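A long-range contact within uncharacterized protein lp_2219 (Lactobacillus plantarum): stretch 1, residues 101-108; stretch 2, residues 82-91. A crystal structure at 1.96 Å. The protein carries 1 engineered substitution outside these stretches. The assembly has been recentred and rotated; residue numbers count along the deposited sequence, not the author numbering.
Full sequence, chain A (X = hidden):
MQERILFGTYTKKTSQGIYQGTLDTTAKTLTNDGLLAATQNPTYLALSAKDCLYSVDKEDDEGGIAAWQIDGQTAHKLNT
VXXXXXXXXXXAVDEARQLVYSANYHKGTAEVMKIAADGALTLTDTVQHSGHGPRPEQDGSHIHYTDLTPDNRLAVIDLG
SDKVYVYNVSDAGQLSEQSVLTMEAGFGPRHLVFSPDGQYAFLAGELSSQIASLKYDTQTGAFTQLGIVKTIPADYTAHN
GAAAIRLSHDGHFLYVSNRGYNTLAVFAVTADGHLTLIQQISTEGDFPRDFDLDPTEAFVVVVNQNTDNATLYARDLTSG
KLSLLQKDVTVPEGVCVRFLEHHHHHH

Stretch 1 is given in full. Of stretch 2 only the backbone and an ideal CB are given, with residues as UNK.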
ATOM      1  N   TYR A 101      11.232  -1.264   6.191  1.00  6.42           N
ATOM      2  CA  TYR A 101      11.376  -2.039   4.962  1.00  8.14           C
ATOM      3  C   TYR A 101      10.903  -1.219   3.767  1.00 11.71           C
ATOM      4  O   TYR A 101       9.976  -0.419   3.887  1.00 11.13           O
ATOM      5  CB  TYR A 101      10.524  -3.308   5.023  1.00 10.95           C
ATOM      6  CG  TYR A 101      10.747  -4.175   6.238  1.00 11.38           C
ATOM      7  CD1 TYR A 101      11.951  -4.847   6.434  1.00 12.21           C
ATOM      8  CD2 TYR A 101       9.734  -4.346   7.180  1.00 12.19           C
ATOM      9  CE1 TYR A 101      12.145  -5.666   7.552  1.00 17.13           C
ATOM     10  CE2 TYR A 101       9.916  -5.156   8.294  1.00 13.24           C
ATOM     11  CZ  TYR A 101      11.121  -5.816   8.473  1.00 14.44           C
ATOM     12  OH  TYR A 101      11.302  -6.598   9.590  1.00 10.31           O
ATOM     13  N   SER A 102      11.542  -1.413   2.618  1.00  9.93           N
ATOM     14  CA  SER A 102      11.133  -0.710   1.410  1.00 11.15           C
ATOM     15  C   SER A 102      11.255  -1.635   0.209  1.00 11.39           C
ATOM     16  O   SER A 102      12.081  -2.557   0.199  1.00 10.99           O
ATOM     17  CB  SER A 102      11.971   0.560   1.193  1.00 10.46           C
ATOM     18  OG  SER A 102      13.352   0.276   1.076  1.00 16.08           O
ATOM     19  N   ALA A 103      10.416  -1.388  -0.792  1.00  8.92           N
ATOM     20  CA  ALA A 103      10.401  -2.180  -2.019  1.00 10.88           C
ATOM     21  C   ALA A 103      10.730  -1.280  -3.199  1.00 12.06           C
ATOM     22  O   ALA A 103      10.171  -0.193  -3.316  1.00 13.42           O
ATOM     23  CB  ALA A 103       9.023  -2.795  -2.215  1.00 11.95           C
ATOM     24  N   ASN A 104      11.624  -1.721  -4.079  1.00  7.87           N
ATOM     25  CA  ASN A 104      11.970  -0.901  -5.233  1.00 10.10           C
ATOM     26  C   ASN A 104      11.552  -1.591  -6.523  1.00 11.68           C
ATOM     27  O   ASN A 104      12.070  -2.645  -6.884  1.00 15.71           O
ATOM     28  CB  ASN A 104      13.469  -0.601  -5.263  1.00 11.64           C
ATOM     29  CG  ASN A 104      13.814   0.511  -6.239  1.00 14.99           C
ATOM     30  OD1 ASN A 104      13.511   0.426  -7.433  1.00 12.21           O
ATOM     31  ND2 ASN A 104      14.449   1.560  -5.737  1.00 14.57           N
ATOM     32  N   TYR A 105      10.612  -0.965  -7.215  1.00 11.85           N
ATOM     33  CA  TYR A 105      10.060  -1.485  -8.458  1.00  8.81           C
ATOM     34  C   TYR A 105      11.078  -1.666  -9.575  1.00 11.54           C
ATOM     35  O   TYR A 105      11.295  -2.776 -10.056  1.00 13.60           O
ATOM     36  CB  TYR A 105       8.940  -0.556  -8.923  1.00 10.89           C
ATOM     37  CG  TYR A 105       8.139  -1.064 -10.101  1.00  9.20           C
ATOM     38  CD1 TYR A 105       8.587  -0.886 -11.411  1.00 10.00           C
ATOM     39  CD2 TYR A 105       6.914  -1.692  -9.902  1.00 12.45           C
ATOM     40  CE1 TYR A 105       7.829  -1.330 -12.498  1.00 12.65           C
ATOM     41  CE2 TYR A 105       6.150  -2.139 -10.977  1.00 15.02           C
ATOM     42  CZ  TYR A 105       6.607  -1.950 -12.267  1.00 14.51           C
ATOM     43  OH  TYR A 105       5.833  -2.387 -13.320  1.00 18.04           O
ATOM     44  N   HIS A 106      11.704  -0.569  -9.979  1.00 10.50           N
ATOM     45  CA  HIS A 106      12.670  -0.595 -11.068  1.00 11.64           C
ATOM     46  C   HIS A 106      13.934  -1.418 -10.801  1.00 14.40           C
ATOM     47  O   HIS A 106      14.430  -2.097 -11.700  1.00 17.60           O
ATOM     48  CB  HIS A 106      13.031   0.845 -11.432  1.00 15.79           C
ATOM     49  CG  HIS A 106      11.835   1.709 -11.702  1.00 31.34           C
ATOM     50  ND1 HIS A 106      11.069   1.585 -12.844  1.00 36.98           N
ATOM     51  CD2 HIS A 106      11.251   2.677 -10.961  1.00 33.19           C
ATOM     52  CE1 HIS A 106      10.065   2.442 -12.792  1.00 37.00           C
ATOM     53  NE2 HIS A 106      10.152   3.118 -11.658  1.00 32.86           N
ATOM     54  N   LYS A 107      14.448  -1.374  -9.574  1.00 14.66           N
ATOM     55  CA  LYS A 107      15.660  -2.123  -9.231  1.00 17.09           C
ATOM     56  C   LYS A 107      15.417  -3.599  -8.920  1.00 18.49           C
ATOM     57  O   LYS A 107      16.337  -4.414  -9.015  1.00 16.33           O
ATOM     58  CB  LYS A 107      16.361  -1.490  -8.027  1.00 15.06           C
ATOM     59  CG  LYS A 107      16.954  -0.116  -8.269  1.00 19.64           C
ATOM     60  CD  LYS A 107      17.644   0.369  -6.997  1.00 24.88           C
ATOM     61  CE  LYS A 107      18.636   1.478  -7.275  1.00 31.91           C
ATOM     62  NZ  LYS A 107      19.398   1.831  -6.043  1.00 35.90           N
ATOM     63  N   GLY A 108      14.187  -3.932  -8.532  1.00 11.39           N
ATOM     64  CA  GLY A 108      13.856  -5.312  -8.204  1.00  9.69           C
ATOM     65  C   GLY A 108      14.458  -5.710  -6.869  1.00 11.16           C
ATOM     66  O   GLY A 108      14.911  -6.841  -6.682  1.00 13.68           O
ATOM     67  N   UNK A  82      19.637   7.233   0.808  1.00 13.12           N
ATOM     68  CA  UNK A  82      19.429   7.121  -0.623  1.00 15.76           C
ATOM     69  C   UNK A  82      20.612   6.474  -1.321  1.00 18.29           C
ATOM     70  O   UNK A  82      21.702   6.369  -0.760  1.00 18.93           O
ATOM     71  CB  UNK A  82      19.161   8.502  -1.224  1.00 15.76           C
ATOM     72  N   UNK A  83      20.383   6.040  -2.554  1.00 17.33           N
ATOM     73  CA  UNK A  83      21.419   5.398  -3.347  1.00 19.33           C
ATOM     74  C   UNK A  83      21.155   5.681  -4.816  1.00 18.50           C
ATOM     75  O   UNK A  83      20.018   5.933  -5.214  1.00 14.05           O
ATOM     76  CB  UNK A  83      21.469   3.892  -3.079  1.00 19.33           C
ATOM     77  N   UNK A  84      22.208   5.662  -5.644  1.00 24.18           N
ATOM     78  CA  UNK A  84      22.002   5.922  -7.069  1.00 22.89           C
ATOM     79  C   UNK A  84      20.908   5.022  -7.634  1.00 23.94           C
ATOM     80  O   UNK A  84      20.869   3.819  -7.363  1.00 23.55           O
ATOM     81  CB  UNK A  84      23.305   5.716  -7.844  1.00 22.89           C
ATOM     82  N   UNK A  85      20.002   5.621  -8.398  1.00 18.69           N
ATOM     83  CA  UNK A  85      18.911   4.863  -8.975  1.00 19.29           C
ATOM     84  C   UNK A  85      17.552   5.454  -8.644  1.00 20.81           C
ATOM     85  O   UNK A  85      17.444   6.544  -8.070  1.00 15.17           O
ATOM     86  CB  UNK A  85      18.975   3.412  -8.495  1.00 19.29           C
ATOM     87  N   UNK A  86      16.508   4.716  -8.998  1.00 18.31           N
ATOM     88  CA  UNK A  86      15.135   5.147  -8.774  1.00 17.07           C
ATOM     89  C   UNK A  86      14.698   5.044  -7.319  1.00 16.70           C
ATOM     90  O   UNK A  86      15.263   4.276  -6.541  1.00 16.03           O
ATOM     91  CB  UNK A  86      14.189   4.320  -9.647  1.00 17.07           C
ATOM     92  N   UNK A  87      13.684   5.835  -6.933  1.00 12.23           N
ATOM     93  CA  UNK A  87      13.171   5.811  -5.560  1.00 14.11           C
ATOM     94  C   UNK A  87      12.337   4.536  -5.421  1.00 10.51           C
ATOM     95  O   UNK A  87      11.906   3.966  -6.421  1.00 13.03           O
ATOM     96  CB  UNK A  87      12.347   7.060  -5.238  1.00 14.11           C
ATOM     97  N   UNK A  88      12.106   4.072  -4.184  1.00 13.37           N
ATOM     98  CA  UNK A  88      11.311   2.857  -3.966  1.00 14.57           C
ATOM     99  C   UNK A  88       9.816   3.082  -4.224  1.00 13.61           C
ATOM    100  O   UNK A  88       9.409   4.178  -4.617  1.00 12.81           O
ATOM    101  CB  UNK A  88      11.514   2.353  -2.536  1.00 14.57           C
ATOM    102  N   UNK A  89       9.004   2.050  -3.995  1.00  8.51           N
ATOM    103  CA  UNK A  89       7.564   2.141  -4.238  1.00  8.91           C
ATOM    104  C   UNK A  89       6.691   1.806  -3.029  1.00 10.30           C
ATOM    105  O   UNK A  89       5.484   2.047  -3.045  1.00 10.05           O
ATOM    106  CB  UNK A  89       7.190   1.208  -5.391  1.00  8.91           C
ATOM    107  N   UNK A  90       7.298   1.241  -1.992  1.00 12.28           N
ATOM    108  CA  UNK A  90       6.570   0.863  -0.784  1.00 10.95           C
ATOM    109  C   UNK A  90       7.504   1.014   0.408  1.00 11.68           C
ATOM    110  O   UNK A  90       8.719   0.880   0.268  1.00  9.99           O
ATOM    111  CB  UNK A  90       6.032  -0.566  -0.882  1.00 10.95           C
ATOM    112  N   UNK A  91       6.936   1.299   1.575  1.00  8.92           N
ATOM    113  CA  UNK A  91       7.723   1.441   2.799  1.00  8.71           C
ATOM    114  C   UNK A  91       6.855   1.026   3.986  1.00 11.20           C
ATOM    115  O   UNK A  91       5.665   1.331   4.021  1.00  9.46           O
ATOM    116  CB  UNK A  91       8.232   2.874   2.967  1.00  8.71           C
TER

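Position 82 lies beyond the reach of stretch 1: nothing comes within 5.5 Å of its ideal CB. Many residues would suit; it is Val 82.

At 83 the CA-to-CB bond points toward stretch 1, and the ideal CB stands 4.2 Å from Lys 107 NZ. A small residue fits beside the ammonium, and an acidic one could be imagined; the deposited residue is Ala 83. Ala 83 O lies 2.9 Å from the O of water 1, which accepts from Lys 107 NZ (2.8 Å).

Position 84 points away, and its phi of -52° is compatible with proline among others. It is Pro 84, and Lys 107 NZ donates to Pro 84 O at 2.8 Å.

At 85 the evidence is decisive. With phi/psi of 126/-172, a CB would be jammed against the preceding carbonyl O, and the ideal CB lies 2.3 Å from Lys 107 CE. Only glycine suits, and Gly 85 lets the lysine chain pass, Gly 85 CA lying 3.8 Å from Lys 107 CE.

Position 86 points toward stretch 1, its ideal CB 3.6 Å from His 106 CD2 and 4.5 Å from Asn 104 OD1. Serine, threonine or another modest polar residue would suit. In Thr 86, chi1 is p; OG1 lies at the edge of the His 106 ring and 3.1 Å from Asn 104 OD1, which already accepts from Lys 107 N (2.9 Å). Asn 104 ND2 donates to Thr 86 O at 2.9 Å.

Position 87 points away and admits proline and much else. Pro 87 O accepts from the O of water 2 (2.7 Å), which accepts from Tyr 105 N (3.0 Å).

At 88 the bond runs sideways, and the ideal CB is a tight 3.0 Å from Ala 103 O. The CB itself is crowded; phi of -73° permits proline, and other residues are not excluded. Pro 88 CB sits 3.2 Å from Ala 103 O and 4.2 Å from Ser 102 CB.

The ideal CB at 89 is 4.3 Å from Tyr 105 CB, which suits a small apolar residue. Ala 89 makes that contact, while Ala 89 N donates to Ala 103 O at 2.6 Å and 170°.

Position 90 pairs with Ala 103 in an antiparallel bridge, the ideal CB 4.0 Å from Ala 103 CB; this suits an apolar side chain of any size whose end leads off from stretch 1. In Tyr 90 (chi1 t) the CA-to-CB bond points to the Ala 103 face, and the ring beyond it leaves stretch 1; Ala 103 N donates to Tyr 90 O at 3.0 Å.

Position 91 shares a face with Ser 102; its phi/psi of -150/139 suits beta-branched residues. It is Val 91, and Val 91 CA makes a CA-H...O contact with Tyr 101 O at 3.1 Å.

Stretch 2 (82-91) VAPGTPPAYV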
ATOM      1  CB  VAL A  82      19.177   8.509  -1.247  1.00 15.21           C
ATOM      2  CG1 VAL A  82      17.885   9.102  -0.689  1.00 13.29           C
ATOM      3  CG2 VAL A  82      20.349   9.433  -0.951  1.00 15.75           C
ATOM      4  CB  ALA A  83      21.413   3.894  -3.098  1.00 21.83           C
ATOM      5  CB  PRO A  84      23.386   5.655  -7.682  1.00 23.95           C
ATOM      6  CG  PRO A  84      24.135   4.877  -6.611  1.00 25.59           C
ATOM      7  CD  PRO A  84      23.636   5.478  -5.339  1.00 20.45           C
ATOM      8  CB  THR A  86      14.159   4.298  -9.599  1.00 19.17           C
ATOM      9  OG1 THR A  86      14.238   2.934  -9.164  1.00 20.50           O
ATOM     10  CG2 THR A  86      14.505   4.372 -11.077  1.00 19.88           C
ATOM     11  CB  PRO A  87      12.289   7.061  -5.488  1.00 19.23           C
ATOM     12  CG  PRO A  87      12.804   7.938  -6.601  1.00 22.05           C
ATOM     13  CD  PRO A  87      13.085   6.943  -7.692  1.00 17.05           C
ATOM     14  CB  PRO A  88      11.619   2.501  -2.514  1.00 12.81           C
ATOM     15  CG  PRO A  88      11.862   3.846  -1.884  1.00 14.65           C
ATOM     16  CD  PRO A  88      12.704   4.549  -2.925  1.00 14.12           C
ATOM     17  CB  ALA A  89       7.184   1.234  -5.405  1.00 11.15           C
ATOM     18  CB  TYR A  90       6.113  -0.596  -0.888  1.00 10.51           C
ATOM     19  CG  TYR A  90       5.161  -1.059   0.202  1.00 10.84           C
ATOM     20  CD1 TYR A  90       3.792  -0.807   0.110  1.00 15.04           C
ATOM     21  CD2 TYR A  90       5.627  -1.760   1.316  1.00 10.21           C
ATOM     22  CE1 TYR A  90       2.908  -1.246   1.093  1.00 14.22           C
ATOM     23  CE2 TYR A  90       4.750  -2.203   2.314  1.00 11.80           C
ATOM     24  CZ  TYR A  90       3.393  -1.942   2.194  1.00 18.18           C
ATOM     25  OH  TYR A  90       2.514  -2.384   3.160  1.00 16.68           O
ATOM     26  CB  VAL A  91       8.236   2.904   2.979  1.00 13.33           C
ATOM     27  CG1 VAL A  91       7.068   3.879   3.067  1.00 14.59           C
ATOM     28  CG2 VAL A  91       9.126   2.998   4.212  1.00 11.25           C
TER
HETATM   29  O   HOH W   1      17.852   4.075  -5.627  1.00 29.90           O
HETATM   30  O   HOH W   2      10.274   1.968  -7.372  1.00 13.03           O
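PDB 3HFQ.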